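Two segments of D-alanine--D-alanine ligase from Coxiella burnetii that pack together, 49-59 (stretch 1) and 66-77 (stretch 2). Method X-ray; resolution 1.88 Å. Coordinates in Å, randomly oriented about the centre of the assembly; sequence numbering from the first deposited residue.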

# COMPACT_ATOMS: atom_id res chain seq x y z
N ARG A 49 -15.43 -13.42 -6.87
CA ARG A 49 -16.75 -12.86 -7.15
C ARG A 49 -17.36 -12.28 -5.88
O ARG A 49 -17.22 -12.85 -4.80
N TRP A 50 -18.03 -11.14 -6.01
CA TRP A 50 -18.63 -10.47 -4.86
C TRP A 50 -20.13 -10.67 -4.78
O TRP A 50 -20.84 -10.61 -5.78
N TYR A 51 -20.60 -10.89 -3.56
CA TYR A 51 -22.02 -11.07 -3.32
C TYR A 51 -22.41 -10.22 -2.13
O TYR A 51 -21.62 -10.03 -1.20
N LEU A 52 -23.62 -9.68 -2.15
CA LEU A 52 -24.10 -8.94 -1.01
C LEU A 52 -25.21 -9.68 -0.30
O LEU A 52 -26.16 -10.15 -0.93
N ILE A 53 -25.09 -9.78 1.02
CA ILE A 53 -26.13 -10.36 1.86
C ILE A 53 -26.71 -9.26 2.73
O ILE A 53 -26.01 -8.70 3.57
N ASP A 54 -27.98 -8.91 2.54
CA ASP A 54 -28.51 -7.76 3.26
C ASP A 54 -29.39 -8.16 4.43
O ASP A 54 -30.04 -7.31 5.06
N GLN A 55 -29.43 -9.46 4.70
CA GLN A 55 -30.06 -9.97 5.91
C GLN A 55 -28.99 -10.59 6.78
O GLN A 55 -28.65 -11.76 6.61
N PRO A 56 -28.46 -9.81 7.72
CA PRO A 56 -27.36 -10.28 8.56
C PRO A 56 -27.72 -11.57 9.27
O PRO A 56 -26.86 -12.43 9.43
N GLU A 57 -28.97 -11.70 9.69
CA GLU A 57 -29.40 -12.91 10.39
C GLU A 57 -29.13 -14.16 9.54
O GLU A 57 -28.79 -15.21 10.07
N MET A 58 -29.28 -14.04 8.23
CA MET A 58 -29.06 -15.17 7.34
C MET A 58 -27.58 -15.50 7.28
O MET A 58 -27.20 -16.67 7.21
N PHE A 59 -26.75 -14.46 7.33
CA PHE A 59 -25.30 -14.64 7.34
C PHE A 59 -24.86 -15.35 8.60
O PHE A 59 -23.97 -16.18 8.57
N HIS A 66 -23.62 -21.31 1.11
CA HIS A 66 -25.02 -21.74 1.09
C HIS A 66 -25.91 -20.63 0.54
O HIS A 66 -26.79 -20.86 -0.29
N LEU A 67 -25.66 -19.41 1.02
CA LEU A 67 -26.48 -18.27 0.65
C LEU A 67 -26.34 -17.95 -0.83
O LEU A 67 -27.29 -17.53 -1.50
N VAL A 68 -25.13 -18.16 -1.34
CA VAL A 68 -24.87 -18.01 -2.76
C VAL A 68 -25.72 -19.01 -3.53
O VAL A 68 -26.44 -18.65 -4.47
N LYS A 69 -25.64 -20.27 -3.13
CA LYS A 69 -26.34 -21.34 -3.84
C LYS A 69 -27.85 -21.18 -3.76
O LYS A 69 -28.55 -21.40 -4.75
N GLU A 70 -28.35 -20.79 -2.59
CA GLU A 70 -29.78 -20.53 -2.42
C GLU A 70 -30.24 -19.36 -3.27
O GLU A 70 -31.39 -19.31 -3.71
N GLY A 71 -29.33 -18.42 -3.49
CA GLY A 71 -29.63 -17.24 -4.27
C GLY A 71 -29.88 -16.00 -3.43
O GLY A 71 -30.12 -14.92 -3.97
N SER A 72 -29.83 -16.14 -2.11
CA SER A 72 -30.07 -14.99 -1.23
C SER A 72 -28.90 -14.02 -1.20
O SER A 72 -29.10 -12.82 -1.03
N ALA A 73 -27.68 -14.53 -1.37
CA ALA A 73 -26.52 -13.66 -1.51
C ALA A 73 -26.46 -13.17 -2.95
O ALA A 73 -26.25 -13.95 -3.88
N ARG A 74 -26.63 -11.87 -3.13
CA ARG A 74 -26.82 -11.28 -4.44
C ARG A 74 -25.50 -10.88 -5.08
O ARG A 74 -24.72 -10.14 -4.48
N PRO A 75 -25.25 -11.37 -6.30
CA PRO A 75 -24.08 -10.94 -7.07
C PRO A 75 -24.05 -9.42 -7.22
O PRO A 75 -25.05 -8.80 -7.60
N ILE A 76 -22.93 -8.81 -6.89
CA ILE A 76 -22.82 -7.37 -7.01
C ILE A 76 -21.54 -6.97 -7.69
O ILE A 76 -20.57 -7.74 -7.76
N THR A 77 -21.55 -5.76 -8.22
CA THR A 77 -20.30 -5.12 -8.55
C THR A 77 -20.30 -3.77 -7.85
O THR A 77 -21.08 -3.56 -6.93

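The two stretches join as an antiparallel strand pair whose side chains, with those of the flanking helices, build a mainly apolar contact, with a salt bridge and water 2 at one margin and water 1 near Trp 50 and Ile 76. Backbone hydrogen bonds set the register: Leu 52 N to Arg 74 O (2.6 Å), Arg 74 N to Leu 52 O (2.8 Å) and Ile 76 N to Trp 50 O (3.0 Å).

Tyr 51 (m) lies on the same sheet face as Pro 75, and its flat ring offers Val 68 (t) a broad surface: Val 68 CG2 sits 4.0 Å from the centroid of the Tyr 51 ring, almost on its normal. Small Ala 73 lets Tyr 51 and Ile 53 approach closely, its CB 3.9 Å from Tyr 51 CB and 3.6 Å from Ile 53 CG1. Leu 67 (m, t) points in from its helix, reaching Ile 53 CD1 with its CD1 (3.6 Å) and Met 58 CE, the tip of a long unbranched side chain, with its CD2 (3.9 Å).

On the other face, Leu 52 (chi1 t, chi2 off at 147°) places CB 3.7 Å from CG2 of Ile 76 (p, t); these buried, branched aliphatic side chains suit an apolar site. Nearby, the long Arg 74 side chain brings NH1 within 2.6 Å of Asp 54 OD1, a salt bridge whose hydrogen bond is weak in angle. Water 2 accepts from Arg 74 NH1 (2.5 Å) and Asp 54 N (3.1 Å), while water 1 links Trp 50 N to Ile 76 O.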

# COMPACT_ATOMS: atom_id res chain seq x y z
CB ARG A 49 -17.68 -13.92 -7.73
CG ARG A 49 -17.35 -14.29 -9.16
CD ARG A 49 -18.22 -15.44 -9.66
NE ARG A 49 -17.86 -16.69 -9.00
CZ ARG A 49 -18.25 -17.89 -9.41
NH1 ARG A 49 -19.02 -18.01 -10.48
NH2 ARG A 49 -17.86 -18.97 -8.74
CB TRP A 50 -18.37 -8.96 -4.92
CG TRP A 50 -16.97 -8.55 -4.69
CD1 TRP A 50 -15.84 -9.19 -5.11
CD2 TRP A 50 -16.53 -7.39 -3.97
NE1 TRP A 50 -14.73 -8.49 -4.71
CE2 TRP A 50 -15.12 -7.38 -4.01
CE3 TRP A 50 -17.19 -6.35 -3.31
CZ2 TRP A 50 -14.36 -6.38 -3.39
CZ3 TRP A 50 -16.44 -5.36 -2.70
CH2 TRP A 50 -15.04 -5.38 -2.75
CB TYR A 51 -22.34 -12.53 -3.03
CG TYR A 51 -21.91 -13.51 -4.11
CD1 TYR A 51 -22.77 -13.86 -5.14
CD2 TYR A 51 -20.64 -14.08 -4.09
CE1 TYR A 51 -22.39 -14.75 -6.12
CE2 TYR A 51 -20.25 -14.98 -5.07
CZ TYR A 51 -21.14 -15.31 -6.08
OH TYR A 51 -20.76 -16.19 -7.06
CB LEU A 52 -24.59 -7.56 -1.44
CG LEU A 52 -24.98 -6.61 -0.31
CD1 LEU A 52 -24.65 -5.17 -0.74
CD2 LEU A 52 -26.43 -6.74 0.04
CB ILE A 53 -25.52 -11.46 2.75
CG1 ILE A 53 -24.90 -12.55 1.87
CG2 ILE A 53 -26.55 -12.04 3.70
CD1 ILE A 53 -23.79 -13.35 2.56
CB ASP A 54 -29.22 -6.78 2.33
CG ASP A 54 -30.57 -7.27 1.87
OD1 ASP A 54 -30.83 -8.49 2.00
OD2 ASP A 54 -31.36 -6.44 1.38
CB GLN A 55 -31.11 -11.02 5.58
CG GLN A 55 -32.28 -10.51 4.78
CD GLN A 55 -33.36 -11.57 4.62
OE1 GLN A 55 -33.84 -12.14 5.61
NE2 GLN A 55 -33.74 -11.85 3.38
CB PRO A 56 -27.16 -9.14 9.56
CG PRO A 56 -28.42 -8.31 9.47
CD PRO A 56 -28.91 -8.45 8.08
CB GLU A 57 -30.88 -12.83 10.78
CG GLU A 57 -31.84 -12.78 9.59
CD GLU A 57 -32.12 -11.37 9.08
OE1 GLU A 57 -31.35 -10.43 9.40
OE2 GLU A 57 -33.13 -11.19 8.35
CB MET A 58 -29.56 -14.86 5.93
CG MET A 58 -31.06 -14.75 5.82
SD MET A 58 -31.57 -14.54 4.11
CE MET A 58 -31.40 -16.23 3.56
CB PHE A 59 -24.56 -13.30 7.21
CG PHE A 59 -23.06 -13.44 7.24
CD1 PHE A 59 -22.40 -14.12 6.24
CD2 PHE A 59 -22.33 -12.91 8.29
CE1 PHE A 59 -21.01 -14.27 6.28
CE2 PHE A 59 -20.95 -13.05 8.33
CZ PHE A 59 -20.30 -13.74 7.32
CB HIS A 66 -25.45 -22.13 2.50
CG HIS A 66 -26.86 -22.60 2.59
ND1 HIS A 66 -27.25 -23.88 2.23
CD2 HIS A 66 -27.98 -21.97 3.02
CE1 HIS A 66 -28.54 -24.01 2.44
NE2 HIS A 66 -29.02 -22.87 2.91
CB LEU A 67 -26.10 -17.06 1.49
CG LEU A 67 -26.27 -17.32 2.99
CD1 LEU A 67 -25.71 -16.15 3.77
CD2 LEU A 67 -27.73 -17.57 3.32
CB VAL A 68 -23.38 -18.26 -3.06
CG1 VAL A 68 -23.16 -18.35 -4.55
CG2 VAL A 68 -22.53 -17.16 -2.45
CB LYS A 69 -25.91 -22.71 -3.31
CG LYS A 69 -24.57 -23.18 -3.87
CD LYS A 69 -24.37 -24.67 -3.68
CE LYS A 69 -24.17 -25.03 -2.21
NZ LYS A 69 -23.89 -26.49 -2.04
CB GLU A 70 -30.11 -20.26 -0.95
CG GLU A 70 -30.04 -21.49 -0.07
CD GLU A 70 -31.02 -22.56 -0.51
OE1 GLU A 70 -32.22 -22.25 -0.65
OE2 GLU A 70 -30.59 -23.71 -0.72
CB SER A 72 -30.44 -15.44 0.18
OG SER A 72 -29.37 -16.12 0.78
CB ALA A 73 -25.24 -14.40 -1.15
CB ARG A 74 -27.70 -10.03 -4.33
CG ARG A 74 -29.00 -10.20 -3.53
CD ARG A 74 -29.42 -8.86 -2.92
NE ARG A 74 -30.87 -8.65 -2.88
CZ ARG A 74 -31.61 -8.69 -1.78
NH1 ARG A 74 -31.04 -8.92 -0.60
NH2 ARG A 74 -32.92 -8.49 -1.84
CB PRO A 75 -24.31 -11.61 -8.44
CG PRO A 75 -25.13 -12.81 -8.13
CD PRO A 75 -26.04 -12.39 -7.01
CB ILE A 76 -22.87 -6.67 -5.64
CG1 ILE A 76 -21.82 -7.27 -4.70
CG2 ILE A 76 -24.28 -6.70 -5.06
CD1 ILE A 76 -21.37 -6.30 -3.60
CB THR A 77 -20.09 -5.00 -10.05
OG1 THR A 77 -18.79 -4.44 -10.28
CG2 THR A 77 -21.16 -4.13 -10.69
O HOH W 1 -19.28 -10.20 -8.56
O HOH W 2 -28.91 -10.14 -0.17
O HOH W 3 -29.65 -11.49 2.06